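Local coordinates for protein tRNA (adenine(58)-N(1))-methyltransferase TrmI (Thermus thermophilus, PDB 2PWY) that catalyses the S-adenosyl-L-methionine-dependent methylation of N1 of adenosine 58 in tRNA and is required for growth at extreme temperatures, at residues 67-72 and 141-146; 113-118 and 148-153; 179-184 and 208-213; 202-207 and 246-251. All coordinates share one frame; numbering follows the deposited sequence.

Interaction 1 of 4, residues 67-72 and 141-146; sequences EEYLLH and VRAFWQ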
loop_
_atom_site.group_PDB
_atom_site.type_symbol
_atom_site.label_atom_id
_atom_site.label_comp_id
_atom_site.label_asym_id
_atom_site.label_seq_id
_atom_site.Cartn_x
_atom_site.Cartn_y
_atom_site.Cartn_z
ATOM N N GLU A 67 -8.427 14.256 15.710
ATOM C CA GLU A 67 -7.182 13.816 15.084
ATOM C C GLU A 67 -6.012 14.736 15.476
ATOM O O GLU A 67 -4.980 14.266 15.949
ATOM C CB GLU A 67 -7.340 13.762 13.565
ATOM C CG GLU A 67 -6.069 13.329 12.829
ATOM C CD GLU A 67 -6.258 13.306 11.325
ATOM O OE1 GLU A 67 -7.176 14.002 10.821
ATOM O OE2 GLU A 67 -5.496 12.571 10.657
ATOM N N GLU A 68 -6.183 16.046 15.300
ATOM C CA GLU A 68 -5.117 17.014 15.629
ATOM C C GLU A 68 -4.753 16.968 17.106
ATOM O O GLU A 68 -3.577 17.020 17.467
ATOM C CB GLU A 68 -5.519 18.429 15.228
ATOM C CG GLU A 68 -5.494 18.627 13.714
ATOM C CD GLU A 68 -6.125 19.933 13.248
ATOM O OE1 GLU A 68 -7.053 20.444 13.915
ATOM O OE2 GLU A 68 -5.702 20.424 12.181
ATOM N N TYR A 69 -5.771 16.859 17.950
ATOM C CA TYR A 69 -5.575 16.772 19.384
ATOM C C TYR A 69 -4.747 15.543 19.788
ATOM O O TYR A 69 -3.770 15.681 20.531
ATOM C CB TYR A 69 -6.929 16.771 20.091
ATOM C CG TYR A 69 -6.821 16.866 21.583
ATOM C CD1 TYR A 69 -6.289 18.008 22.193
ATOM C CD2 TYR A 69 -7.240 15.824 22.390
ATOM C CE1 TYR A 69 -6.191 18.103 23.596
ATOM C CE2 TYR A 69 -7.143 15.901 23.786
ATOM C CZ TYR A 69 -6.620 17.041 24.380
ATOM O OH TYR A 69 -6.532 17.105 25.756
ATOM N N LEU A 70 -5.137 14.350 19.327
ATOM C CA LEU A 70 -4.353 13.146 19.634
ATOM C C LEU A 70 -2.893 13.271 19.238
ATOM O O LEU A 70 -2.011 12.796 19.951
ATOM C CB LEU A 70 -4.936 11.887 18.979
ATOM C CG LEU A 70 -5.767 11.003 19.884
ATOM C CD1 LEU A 70 -7.091 11.705 20.180
ATOM C CD2 LEU A 70 -5.991 9.630 19.259
ATOM N N LEU A 71 -2.645 13.904 18.094
ATOM C CA LEU A 71 -1.300 13.984 17.545
ATOM C C LEU A 71 -0.413 14.981 18.290
ATOM O O LEU A 71 0.810 14.862 18.240
ATOM C CB LEU A 71 -1.350 14.321 16.061
ATOM C CG LEU A 71 -2.010 13.288 15.138
ATOM C CD1 LEU A 71 -2.101 13.897 13.750
ATOM C CD2 LEU A 71 -1.230 11.968 15.132
ATOM N N HIS A 72 -1.025 15.938 18.990
ATOM C CA HIS A 72 -0.282 17.028 19.645
ATOM C C HIS A 72 -0.397 17.074 21.177
ATOM O O HIS A 72 0.423 17.718 21.845
ATOM C CB HIS A 72 -0.651 18.390 19.016
ATOM C CG HIS A 72 -0.388 18.457 17.544
ATOM N ND1 HIS A 72 0.853 18.766 17.023
ATOM C CD2 HIS A 72 -1.190 18.216 16.479
ATOM C CE1 HIS A 72 0.802 18.710 15.704
ATOM N NE2 HIS A 72 -0.427 18.386 15.347
ATOM N N VAL A 141 -8.396 13.699 28.419
ATOM C CA VAL A 141 -9.813 13.527 28.099
ATOM C C VAL A 141 -10.608 14.755 28.553
ATOM O O VAL A 141 -11.401 15.322 27.800
ATOM C CB VAL A 141 -10.377 12.237 28.747
ATOM C CG1 VAL A 141 -11.901 12.142 28.582
ATOM C CG2 VAL A 141 -9.685 11.013 28.141
ATOM N N ARG A 142 -10.373 15.170 29.792
ATOM C CA ARG A 142 -11.188 16.227 30.370
ATOM C C ARG A 142 -10.949 17.584 29.698
ATOM O O ARG A 142 -11.870 18.402 29.609
ATOM C CB ARG A 142 -11.026 16.254 31.889
ATOM C CG ARG A 142 -11.689 15.018 32.508
ATOM C CD ARG A 142 -11.132 14.607 33.868
ATOM N NE ARG A 142 -11.835 13.412 34.343
ATOM C CZ ARG A 142 -11.580 12.778 35.483
ATOM N NH1 ARG A 142 -10.625 13.208 36.301
ATOM N NH2 ARG A 142 -12.288 11.702 35.806
ATOM N N ALA A 143 -9.738 17.786 29.176
ATOM C CA ALA A 143 -9.364 19.038 28.511
ATOM C C ALA A 143 -10.065 19.221 27.167
ATOM O O ALA A 143 -10.141 20.341 26.641
ATOM C CB ALA A 143 -7.846 19.107 28.325
ATOM N N PHE A 144 -10.578 18.119 26.616
ATOM C CA PHE A 144 -11.135 18.111 25.263
ATOM C C PHE A 144 -12.624 17.767 25.234
ATOM O O PHE A 144 -13.333 18.156 24.299
ATOM C CB PHE A 144 -10.376 17.082 24.423
ATOM C CG PHE A 144 -10.596 17.214 22.946
ATOM C CD1 PHE A 144 -9.918 18.190 22.215
ATOM C CD2 PHE A 144 -11.461 16.356 22.275
ATOM C CE1 PHE A 144 -10.104 18.309 20.829
ATOM C CE2 PHE A 144 -11.656 16.482 20.898
ATOM C CZ PHE A 144 -10.967 17.454 20.177
ATOM N N TRP A 145 -13.087 17.064 26.264
ATOM C CA TRP A 145 -14.392 16.410 26.261
ATOM C C TRP A 145 -15.020 16.536 27.640
ATOM O O TRP A 145 -14.455 16.055 28.630
ATOM C CB TRP A 145 -14.173 14.937 25.910
ATOM C CG TRP A 145 -15.371 14.005 25.905
ATOM C CD1 TRP A 145 -15.622 13.023 26.810
ATOM C CD2 TRP A 145 -16.417 13.914 24.913
ATOM N NE1 TRP A 145 -16.757 12.324 26.465
ATOM C CE2 TRP A 145 -17.269 12.851 25.309
ATOM C CE3 TRP A 145 -16.717 14.621 23.742
ATOM C CZ2 TRP A 145 -18.410 12.493 24.588
ATOM C CZ3 TRP A 145 -17.867 14.261 23.013
ATOM C CH2 TRP A 145 -18.691 13.193 23.445
ATOM N N GLN A 146 -16.182 17.178 27.689
ATOM C CA GLN A 146 -16.841 17.494 28.951
ATOM C C GLN A 146 -17.993 16.550 29.322
ATOM O O GLN A 146 -18.554 16.658 30.420
ATOM C CB GLN A 146 -17.315 18.958 28.946
#
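The rings of Y69 and F144 lie face against face in an offset stack, their planes 18° apart and their centroids 4.3 Å from each other. Over one face of the tyrosine ring, displaced toward its rim, sits CD1 of F144, which comes within 3.4 Å of Y69 CG; over a face of the phenylalanine ring in turn lies CD2 of Y69. The two side chains run past each other in opposite directions, and the offset carries the outer edge of F144 back to the root of the tyrosine, where F144 CE1 is 3.6 Å from Y69 CB. At the other end of the overlap F144 CB stands over the same tyrosine ring as a CH-pi contact, 3.9 Å from the centroid and 28° off the normal. Both residues hold CG anti to the backbone N (chi1 -172° in Y69), which extends each ring away from its own backbone, so that the two overlap. Beyond the stack, the Y69 hydroxyl oxygen lies 3.5 Å from A143 CB and is hydrogen-bonded to the main-chain carbonyl of N140, a polar tether at the far end of an otherwise apolar contact. L112 of helix 109-118 and L21 of strand 19-22 also pack on Y69, while E67 and E68 form salt bridges with R220 and R253 of a second subunit. The stack thus joins helix 66-72 to helix 131-144 within the Rossmann-like catalytic domain of a class I methyltransferase, on a side also reached by the smaller N-terminal domain.

Interaction 2 of 4, residues 113-118 and 148-153; sequences FLARAV and ENVRFH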
loop_
_atom_site.group_PDB
_atom_site.type_symbol
_atom_site.label_atom_id
_atom_site.label_comp_id
_atom_site.label_asym_id
_atom_site.label_seq_id
_atom_site.Cartn_x
_atom_site.Cartn_y
_atom_site.Cartn_z
ATOM N N PHE A 113 -12.098 8.705 21.163
ATOM C CA PHE A 113 -12.814 8.153 20.007
ATOM C C PHE A 113 -14.004 7.303 20.470
ATOM O O PHE A 113 -15.134 7.440 19.968
ATOM C CB PHE A 113 -11.869 7.327 19.125
ATOM C CG PHE A 113 -11.131 8.159 18.113
ATOM C CD1 PHE A 113 -9.994 8.873 18.478
ATOM C CD2 PHE A 113 -11.603 8.248 16.799
ATOM C CE1 PHE A 113 -9.308 9.678 17.530
ATOM C CE2 PHE A 113 -10.931 9.039 15.852
ATOM C CZ PHE A 113 -9.792 9.752 16.218
ATOM N N LEU A 114 -13.752 6.445 21.453
ATOM C CA LEU A 114 -14.805 5.589 22.026
ATOM C C LEU A 114 -15.948 6.414 22.649
ATOM O O LEU A 114 -17.140 6.106 22.473
ATOM C CB LEU A 114 -14.201 4.630 23.070
ATOM C CG LEU A 114 -13.140 3.617 22.588
ATOM C CD1 LEU A 114 -12.607 2.838 23.801
ATOM C CD2 LEU A 114 -13.670 2.682 21.506
ATOM N N ALA A 115 -15.572 7.475 23.358
ATOM C CA ALA A 115 -16.532 8.335 24.058
ATOM C C ALA A 115 -17.448 9.096 23.093
ATOM O O ALA A 115 -18.635 9.220 23.345
ATOM C CB ALA A 115 -15.788 9.297 24.998
ATOM N N ARG A 116 -16.900 9.589 21.980
ATOM C CA ARG A 116 -17.732 10.177 20.918
ATOM C C ARG A 116 -18.716 9.183 20.360
ATOM O O ARG A 116 -19.880 9.532 20.116
ATOM C CB ARG A 116 -16.883 10.662 19.756
ATOM C CG ARG A 116 -16.210 11.992 19.981
ATOM C CD ARG A 116 -15.596 12.440 18.676
ATOM N NE ARG A 116 -15.143 13.813 18.780
ATOM C CZ ARG A 116 -14.594 14.503 17.787
ATOM N NH1 ARG A 116 -14.415 13.942 16.597
ATOM N NH2 ARG A 116 -14.223 15.762 18.006
ATOM N N ALA A 117 -18.238 7.958 20.109
ATOM C CA ALA A 117 -19.051 6.933 19.466
ATOM C C ALA A 117 -20.258 6.505 20.290
ATOM O O ALA A 117 -21.335 6.310 19.746
ATOM C CB ALA A 117 -18.202 5.723 19.090
ATOM N N VAL A 118 -20.099 6.389 21.602
ATOM C CA VAL A 118 -21.208 5.876 22.421
ATOM C C VAL A 118 -22.068 7.005 22.975
ATOM O O VAL A 118 -23.216 6.787 23.358
ATOM C CB VAL A 118 -20.721 4.918 23.544
ATOM C CG1 VAL A 118 -19.902 3.763 22.952
ATOM C CG2 VAL A 118 -19.910 5.652 24.595
ATOM N N GLU A 148 -19.771 13.379 30.679
ATOM C CA GLU A 148 -19.405 12.451 31.756
ATOM C C GLU A 148 -19.848 11.021 31.430
ATOM O O GLU A 148 -20.641 10.410 32.149
ATOM C CB GLU A 148 -19.953 12.949 33.106
ATOM C CG GLU A 148 -19.238 14.222 33.596
ATOM C CD GLU A 148 -19.953 14.947 34.734
ATOM O OE1 GLU A 148 -21.076 14.547 35.123
ATOM O OE2 GLU A 148 -19.385 15.941 35.236
ATOM N N ASN A 149 -19.320 10.498 30.328
ATOM C CA ASN A 149 -19.675 9.155 29.889
ATOM C C ASN A 149 -18.475 8.222 29.914
ATOM O O ASN A 149 -18.523 7.159 29.323
ATOM C CB ASN A 149 -20.329 9.174 28.494
ATOM C CG ASN A 149 -19.340 9.505 27.384
ATOM O OD1 ASN A 149 -18.276 10.087 27.634
ATOM N ND2 ASN A 149 -19.683 9.130 26.151
ATOM N N VAL A 150 -17.403 8.620 30.601
ATOM C CA VAL A 150 -16.256 7.740 30.811
ATOM C C VAL A 150 -16.092 7.436 32.292
ATOM O O VAL A 150 -15.982 8.361 33.107
ATOM C CB VAL A 150 -14.927 8.364 30.291
ATOM C CG1 VAL A 150 -13.800 7.356 30.416
ATOM C CG2 VAL A 150 -15.066 8.823 28.834
ATOM N N ARG A 151 -16.072 6.149 32.636
ATOM C CA ARG A 151 -15.741 5.722 34.004
ATOM C C ARG A 151 -14.330 5.151 33.996
ATOM O O ARG A 151 -14.085 4.111 33.379
ATOM C CB ARG A 151 -16.764 4.713 34.534
ATOM C CG ARG A 151 -16.633 4.445 36.044
ATOM C CD ARG A 151 -17.734 3.535 36.619
ATOM N NE ARG A 151 -19.088 4.067 36.435
ATOM C CZ ARG A 151 -20.118 3.377 35.944
ATOM N NH1 ARG A 151 -19.980 2.104 35.600
ATOM N NH2 ARG A 151 -21.304 3.962 35.815
ATOM N N PHE A 152 -13.402 5.855 34.649
ATOM C CA PHE A 152 -12.002 5.444 34.693
ATOM C C PHE A 152 -11.777 4.552 35.899
ATOM O O PHE A 152 -12.340 4.804 36.969
ATOM C CB PHE A 152 -11.068 6.658 34.823
ATOM C CG PHE A 152 -11.098 7.603 33.648
ATOM C CD1 PHE A 152 -10.349 7.335 32.500
ATOM C CD2 PHE A 152 -11.818 8.801 33.715
ATOM C CE1 PHE A 152 -10.345 8.231 31.407
ATOM C CE2 PHE A 152 -11.824 9.699 32.632
ATOM C CZ PHE A 152 -11.084 9.415 31.480
ATOM N N HIS A 153 -10.946 3.525 35.723
ATOM C CA HIS A 153 -10.572 2.608 36.800
ATOM C C HIS A 153 -9.070 2.423 36.859
ATOM O O HIS A 153 -8.421 2.135 35.834
ATOM C CB HIS A 153 -11.208 1.232 36.604
ATOM C CG HIS A 153 -12.699 1.259 36.525
ATOM N ND1 HIS A 153 -13.380 1.506 35.352
ATOM C CD2 HIS A 153 -13.643 1.058 37.475
ATOM C CE1 HIS A 153 -14.679 1.458 35.583
ATOM N NE2 HIS A 153 -14.865 1.197 36.864
#
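A115 and N149 meet where the Rossmann-like fold of the class I methyltransferases packs a helix beside the parallel part of its sheet: helix 109-118, whose first residues belong to the S-adenosyl-L-methionine-binding run S107 to L110, approaches the start of outermost strand 150-154. The polar link is made by the N149 side chain just before that strand. Its ND2 donates to the main-chain O of A115 at 3.0 Å, with an N-H...O angle of 150°. The acceptor lies in the plane of the asparagine amide, while the nitrogen is tilted 21° out of the carbonyl plane of A115. With chi1 at 71°, CG stands between the backbone N and the carbonyl carbon, and this turns the amide toward the helix.

Both ends of the amide are used. ND2 is also hydrogen-bonded to the carbonyl of G119, just past the helix, and OD1 accepts from W145 NE1, so the group bridges the end of helix 109-118 and the loop after helix 131-144. These three bonds satisfy a buried polar group and should fix its rotation. V118 crosses the amide obliquely, its CG2 3.8 Å from N149 ND2. Strand 123-128 adjoins both segments, with V124 touching V118 and pairing through its backbone with N149. A115 CB is in van der Waals contact with the amide, 3.7 Å from N149 OD1, and makes an apolar contact at the first residue of the strand, 3.9 Å from V150 CG2.

Interaction 3 of 4, residues 179-184 and 208-213; sequences KVLEKA and VRAAEA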
loop_
_atom_site.group_PDB
_atom_site.type_symbol
_atom_site.label_atom_id
_atom_site.label_comp_id
_atom_site.label_asym_id
_atom_site.label_seq_id
_atom_site.Cartn_x
_atom_site.Cartn_y
_atom_site.Cartn_z
ATOM N N LYS A 179 -3.746 -11.976 28.171
ATOM C CA LYS A 179 -3.968 -11.992 29.621
ATOM C C LYS A 179 -5.351 -11.522 30.074
ATOM O O LYS A 179 -5.765 -11.817 31.196
ATOM C CB LYS A 179 -2.894 -11.179 30.339
ATOM C CG LYS A 179 -1.504 -11.777 30.252
ATOM C CD LYS A 179 -0.556 -11.042 31.197
ATOM C CE LYS A 179 0.888 -11.453 31.003
ATOM N NZ LYS A 179 1.069 -12.910 30.815
ATOM N N VAL A 180 -6.059 -10.786 29.212
ATOM C CA VAL A 180 -7.367 -10.210 29.564
ATOM C C VAL A 180 -8.536 -10.863 28.810
ATOM O O VAL A 180 -9.686 -10.404 28.904
ATOM C CB VAL A 180 -7.397 -8.641 29.401
ATOM C CG1 VAL A 180 -6.288 -7.996 30.202
ATOM C CG2 VAL A 180 -7.317 -8.209 27.924
ATOM N N LEU A 181 -8.247 -11.927 28.066
ATOM C CA LEU A 181 -9.266 -12.585 27.236
ATOM C C LEU A 181 -10.360 -13.263 28.066
ATOM O O LEU A 181 -11.520 -13.294 27.672
ATOM C CB LEU A 181 -8.635 -13.600 26.289
ATOM C CG LEU A 181 -7.865 -13.042 25.085
ATOM C CD1 LEU A 181 -7.306 -14.196 24.266
ATOM C CD2 LEU A 181 -8.734 -12.111 24.209
ATOM N N GLU A 182 -9.985 -13.831 29.203
ATOM C CA GLU A 182 -10.972 -14.432 30.099
ATOM C C GLU A 182 -11.995 -13.372 30.572
ATOM O O GLU A 182 -13.214 -13.571 30.483
ATOM C CB GLU A 182 -10.265 -15.083 31.284
ATOM C CG GLU A 182 -11.231 -15.811 32.240
ATOM C CD GLU A 182 -10.513 -16.456 33.412
ATOM O OE1 GLU A 182 -9.402 -17.004 33.227
ATOM O OE2 GLU A 182 -11.065 -16.421 34.530
ATOM N N LYS A 183 -11.487 -12.249 31.057
ATOM C CA LYS A 183 -12.349 -11.154 31.504
ATOM C C LYS A 183 -13.166 -10.567 30.344
ATOM O O LYS A 183 -14.373 -10.315 30.488
ATOM C CB LYS A 183 -11.512 -10.067 32.185
ATOM C CG LYS A 183 -12.313 -9.042 32.966
ATOM C CD LYS A 183 -13.011 -9.639 34.190
ATOM C CE LYS A 183 -12.017 -10.153 35.215
ATOM N NZ LYS A 183 -12.644 -10.486 36.516
ATOM N N ALA A 184 -12.512 -10.351 29.195
ATOM C CA ALA A 184 -13.213 -9.844 28.001
ATOM C C ALA A 184 -14.319 -10.778 27.514
ATOM O O ALA A 184 -15.395 -10.315 27.155
ATOM C CB ALA A 184 -12.216 -9.559 26.864
ATOM N N VAL A 208 -3.953 -14.647 18.311
ATOM C CA VAL A 208 -4.775 -15.584 17.540
ATOM C C VAL A 208 -4.752 -16.968 18.187
ATOM O O VAL A 208 -5.802 -17.579 18.373
ATOM C CB VAL A 208 -4.342 -15.621 16.043
ATOM C CG1 VAL A 208 -4.904 -16.862 15.314
ATOM C CG2 VAL A 208 -4.798 -14.333 15.355
ATOM N N ARG A 209 -3.562 -17.432 18.565
ATOM C CA ARG A 209 -3.433 -18.737 19.235
ATOM C C ARG A 209 -4.102 -18.731 20.611
ATOM O O ARG A 209 -4.850 -19.655 20.942
ATOM C CB ARG A 209 -1.962 -19.158 19.333
ATOM N N ALA A 210 -3.879 -17.672 21.391
ATOM C CA ALA A 210 -4.470 -17.546 22.731
ATOM C C ALA A 210 -6.002 -17.529 22.705
ATOM O O ALA A 210 -6.645 -18.098 23.583
ATOM C CB ALA A 210 -3.940 -16.308 23.430
ATOM N N ALA A 211 -6.575 -16.896 21.680
ATOM C CA ALA A 211 -8.032 -16.784 21.551
ATOM C C ALA A 211 -8.686 -18.137 21.270
ATOM O O ALA A 211 -9.891 -18.296 21.471
ATOM C CB ALA A 211 -8.383 -15.782 20.477
ATOM N N GLU A 212 -7.891 -19.109 20.821
ATOM C CA GLU A 212 -8.390 -20.473 20.624
ATOM C C GLU A 212 -8.671 -21.214 21.938
ATOM O O GLU A 212 -9.209 -22.325 21.918
ATOM C CB GLU A 212 -7.444 -21.264 19.715
ATOM C CG GLU A 212 -7.490 -20.771 18.271
ATOM C CD GLU A 212 -6.353 -21.284 17.418
ATOM O OE1 GLU A 212 -5.675 -22.250 17.833
ATOM O OE2 GLU A 212 -6.160 -20.723 16.319
ATOM N N ALA A 213 -8.314 -20.599 23.068
ATOM C CA ALA A 213 -8.626 -21.140 24.391
ATOM C C ALA A 213 -9.833 -20.439 25.035
ATOM O O ALA A 213 -10.143 -20.647 26.220
ATOM C CB ALA A 213 -7.395 -21.058 25.294
#
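L181 carries this contact almost alone, pressing one branch of its side chain against the backbone of A210 and A211 in helix 201-211. The packed part is small, with 88 Å² buried in all, and it centres on CD1. That methyl lies 3.8 Å from A211 N and 3.9 Å from A210 C, against the peptide joining the two alanines. The methyl groups flanking this peptide are slightly farther off, A210 CB at 4.1 Å and A211 CB at 4.2 Å from L181 CD1. The small side chains of A210 and A211 are consistent with so close an approach to the main chain, with the two CA atoms of L181 and A211 7.2 Å apart. The extended end of the leucine (chi2 180°) carries CD1 across the gap between the helices.

The contact is van der Waals packing alone, with no hydrogen bond between the segments. Its outer side is looser: K179 and E182 on one segment, E212 and A213 on the other, are exposed and make no contact across it. On the inner side V180, at the N-cap position of helix 181-187, turns to the cofactor pocket instead and touches the bound S-adenosyl-L-homocysteine.

Within the catalytic domain the leucine fills the join between two helices and their sheet: L181 also packs on L194 of strand 192-198 and F216 of strand 216-232, while W178, in the loop before helix 181-187, touches A210.

Interaction 4 of 4, residues 202-207 and 246-251; sequences TQVLEL and TAFLVA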
loop_
_atom_site.group_PDB
_atom_site.type_symbol
_atom_site.label_atom_id
_atom_site.label_comp_id
_atom_site.label_asym_id
_atom_site.label_seq_id
_atom_site.Cartn_x
_atom_site.Cartn_y
_atom_site.Cartn_z
ATOM N N THR A 202 4.087 -10.838 15.341
ATOM C CA THR A 202 4.336 -11.903 16.315
ATOM C C THR A 202 3.298 -11.837 17.457
ATOM O O THR A 202 2.786 -12.863 17.908
ATOM C CB THR A 202 5.758 -11.789 16.888
ATOM O OG1 THR A 202 6.036 -10.410 17.145
ATOM C CG2 THR A 202 6.781 -12.321 15.880
ATOM N N GLN A 203 2.968 -10.618 17.881
ATOM C CA GLN A 203 1.935 -10.405 18.892
ATOM C C GLN A 203 0.568 -10.831 18.353
ATOM O O GLN A 203 -0.215 -11.464 19.064
ATOM C CB GLN A 203 1.888 -8.939 19.308
ATOM C CG GLN A 203 3.080 -8.486 20.127
ATOM C CD GLN A 203 3.062 -6.987 20.311
ATOM O OE1 GLN A 203 3.148 -6.233 19.347
ATOM N NE2 GLN A 203 2.917 -6.544 21.555
ATOM N N VAL A 204 0.297 -10.487 17.091
ATOM C CA VAL A 204 -0.938 -10.900 16.421
ATOM C C VAL A 204 -1.087 -12.417 16.446
ATOM O O VAL A 204 -2.120 -12.942 16.845
ATOM C CB VAL A 204 -1.009 -10.380 14.957
ATOM C CG1 VAL A 204 -2.189 -11.036 14.186
ATOM C CG2 VAL A 204 -1.117 -8.840 14.935
ATOM N N LEU A 205 -0.039 -13.126 16.041
ATOM C CA LEU A 205 -0.096 -14.579 15.992
ATOM C C LEU A 205 -0.293 -15.164 17.384
ATOM O O LEU A 205 -1.050 -16.122 17.547
ATOM C CB LEU A 205 1.161 -15.151 15.310
ATOM C CG LEU A 205 1.277 -14.812 13.817
ATOM C CD1 LEU A 205 2.711 -15.067 13.336
ATOM C CD2 LEU A 205 0.260 -15.611 12.997
ATOM N N GLU A 206 0.377 -14.580 18.378
ATOM C CA GLU A 206 0.218 -15.017 19.761
ATOM C C GLU A 206 -1.234 -14.840 20.231
ATOM O O GLU A 206 -1.798 -15.749 20.852
ATOM C CB GLU A 206 1.203 -14.296 20.701
ATOM C CG GLU A 206 1.167 -14.851 22.126
ATOM C CD GLU A 206 2.407 -14.514 22.957
ATOM O OE1 GLU A 206 3.360 -13.878 22.440
ATOM O OE2 GLU A 206 2.420 -14.910 24.142
ATOM N N LEU A 207 -1.832 -13.686 19.925
ATOM C CA LEU A 207 -3.228 -13.418 20.286
ATOM C C LEU A 207 -4.193 -14.398 19.596
ATOM O O LEU A 207 -5.120 -14.927 20.225
ATOM C CB LEU A 207 -3.616 -11.959 19.979
ATOM C CG LEU A 207 -5.103 -11.606 20.176
ATOM C CD1 LEU A 207 -5.541 -11.867 21.638
ATOM C CD2 LEU A 207 -5.342 -10.146 19.796
ATOM N N THR A 246 1.632 1.448 11.942
ATOM C CA THR A 246 1.463 1.749 13.359
ATOM C C THR A 246 1.216 0.434 14.094
ATOM O O THR A 246 2.035 0.010 14.929
ATOM C CB THR A 246 0.316 2.762 13.590
ATOM O OG1 THR A 246 -0.880 2.299 12.936
ATOM C CG2 THR A 246 0.706 4.124 13.015
ATOM N N ALA A 247 0.092 -0.214 13.769
ATOM C CA ALA A 247 -0.265 -1.497 14.349
ATOM C C ALA A 247 -1.249 -2.267 13.478
ATOM O O ALA A 247 -1.894 -1.695 12.598
ATOM C CB ALA A 247 -0.859 -1.307 15.759
ATOM N N PHE A 248 -1.339 -3.567 13.742
ATOM C CA PHE A 248 -2.386 -4.406 13.209
ATOM C C PHE A 248 -3.612 -4.319 14.094
ATOM O O PHE A 248 -3.484 -4.133 15.302
ATOM C CB PHE A 248 -1.902 -5.854 13.175
ATOM C CG PHE A 248 -0.685 -6.041 12.335
ATOM C CD1 PHE A 248 -0.816 -6.250 10.972
ATOM C CD2 PHE A 248 0.590 -5.969 12.894
ATOM C CE1 PHE A 248 0.313 -6.395 10.158
ATOM C CE2 PHE A 248 1.730 -6.137 12.091
ATOM C CZ PHE A 248 1.587 -6.334 10.731
ATOM N N LEU A 249 -4.785 -4.469 13.484
ATOM C CA LEU A 249 -6.037 -4.592 14.231
ATOM C C LEU A 249 -6.534 -6.023 14.117
ATOM O O LEU A 249 -6.602 -6.587 13.014
ATOM C CB LEU A 249 -7.102 -3.623 13.692
ATOM C CG LEU A 249 -6.756 -2.131 13.638
ATOM C CD1 LEU A 249 -7.967 -1.329 13.203
ATOM C CD2 LEU A 249 -6.270 -1.660 14.982
ATOM N N VAL A 250 -6.876 -6.611 15.256
ATOM C CA VAL A 250 -7.356 -7.989 15.324
ATOM C C VAL A 250 -8.777 -7.975 15.905
ATOM O O VAL A 250 -8.976 -7.515 17.040
ATOM C CB VAL A 250 -6.444 -8.866 16.220
ATOM C CG1 VAL A 250 -6.986 -10.286 16.278
ATOM C CG2 VAL A 250 -4.984 -8.861 15.710
ATOM N N ALA A 251 -9.747 -8.459 15.124
ATOM C CA ALA A 251 -11.149 -8.482 15.543
ATOM C C ALA A 251 -11.568 -9.919 15.831
ATOM O O ALA A 251 -11.377 -10.815 15.001
ATOM C CB ALA A 251 -12.070 -7.878 14.467
#
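Helix 202-207 runs nearly parallel to strand 248-251, their directions 8° apart and their axes 9.6 Å from each other, with V204 and V250 the closest pair of CA atoms at 7.1 Å. Across this interface V204 uses both methyls. CG2 lies 3.6 Å from F248 CB, at the base of the phenylalanine, and also reaches V250 CG2; the V204 and F248 side chains cross at about a right angle. CG1 meets V250 CG2 alone, at 3.9 Å. The valine stands with CG1 anti to the backbone N (chi1 170°), placing both branches over the strand. One turn farther along the helix, L207 slides past V250 in the opposite direction and sets CD2 3.9 Å from V250 CG1. V250 is thereby touched on one methyl by L207 and on the other by V204, with no polar bond between the segments.

F248 and V250 face the helix, whereas L249 points to the other side of the sheet and packs on helix 82-91. Strand 248-254 lies between strands 192-198 and 216-232, antiparallel to both. Through V204 and L207, helix 201-211 packs on the sheet face that bears F248 and V250; its outward L205 packs against L205 of a neighbouring subunit.

How the interactions relate
The four contacts form two touching pairs within the catalytic domain. Interactions 1 and 2 have centres 13 Å apart and interlock along the chain, their segments alternating; they meet where W145 packs on A115 and L70 on F113. Interactions 3 and 4, also 13 Å apart and alternating, share helix 201-211, where L181 CD1 touches L207 CD1 at 3.9 Å. The first pair closes before the second opens, and centres of different pairs lie 24 to 31 Å apart. Interactions 2 and 4 join helices to separate parts of the mixed eight-stranded sheet, one at outermost strand 150-154, the other at the antiparallel strand 248-254, whereas interactions 1 and 3 join helices to each other.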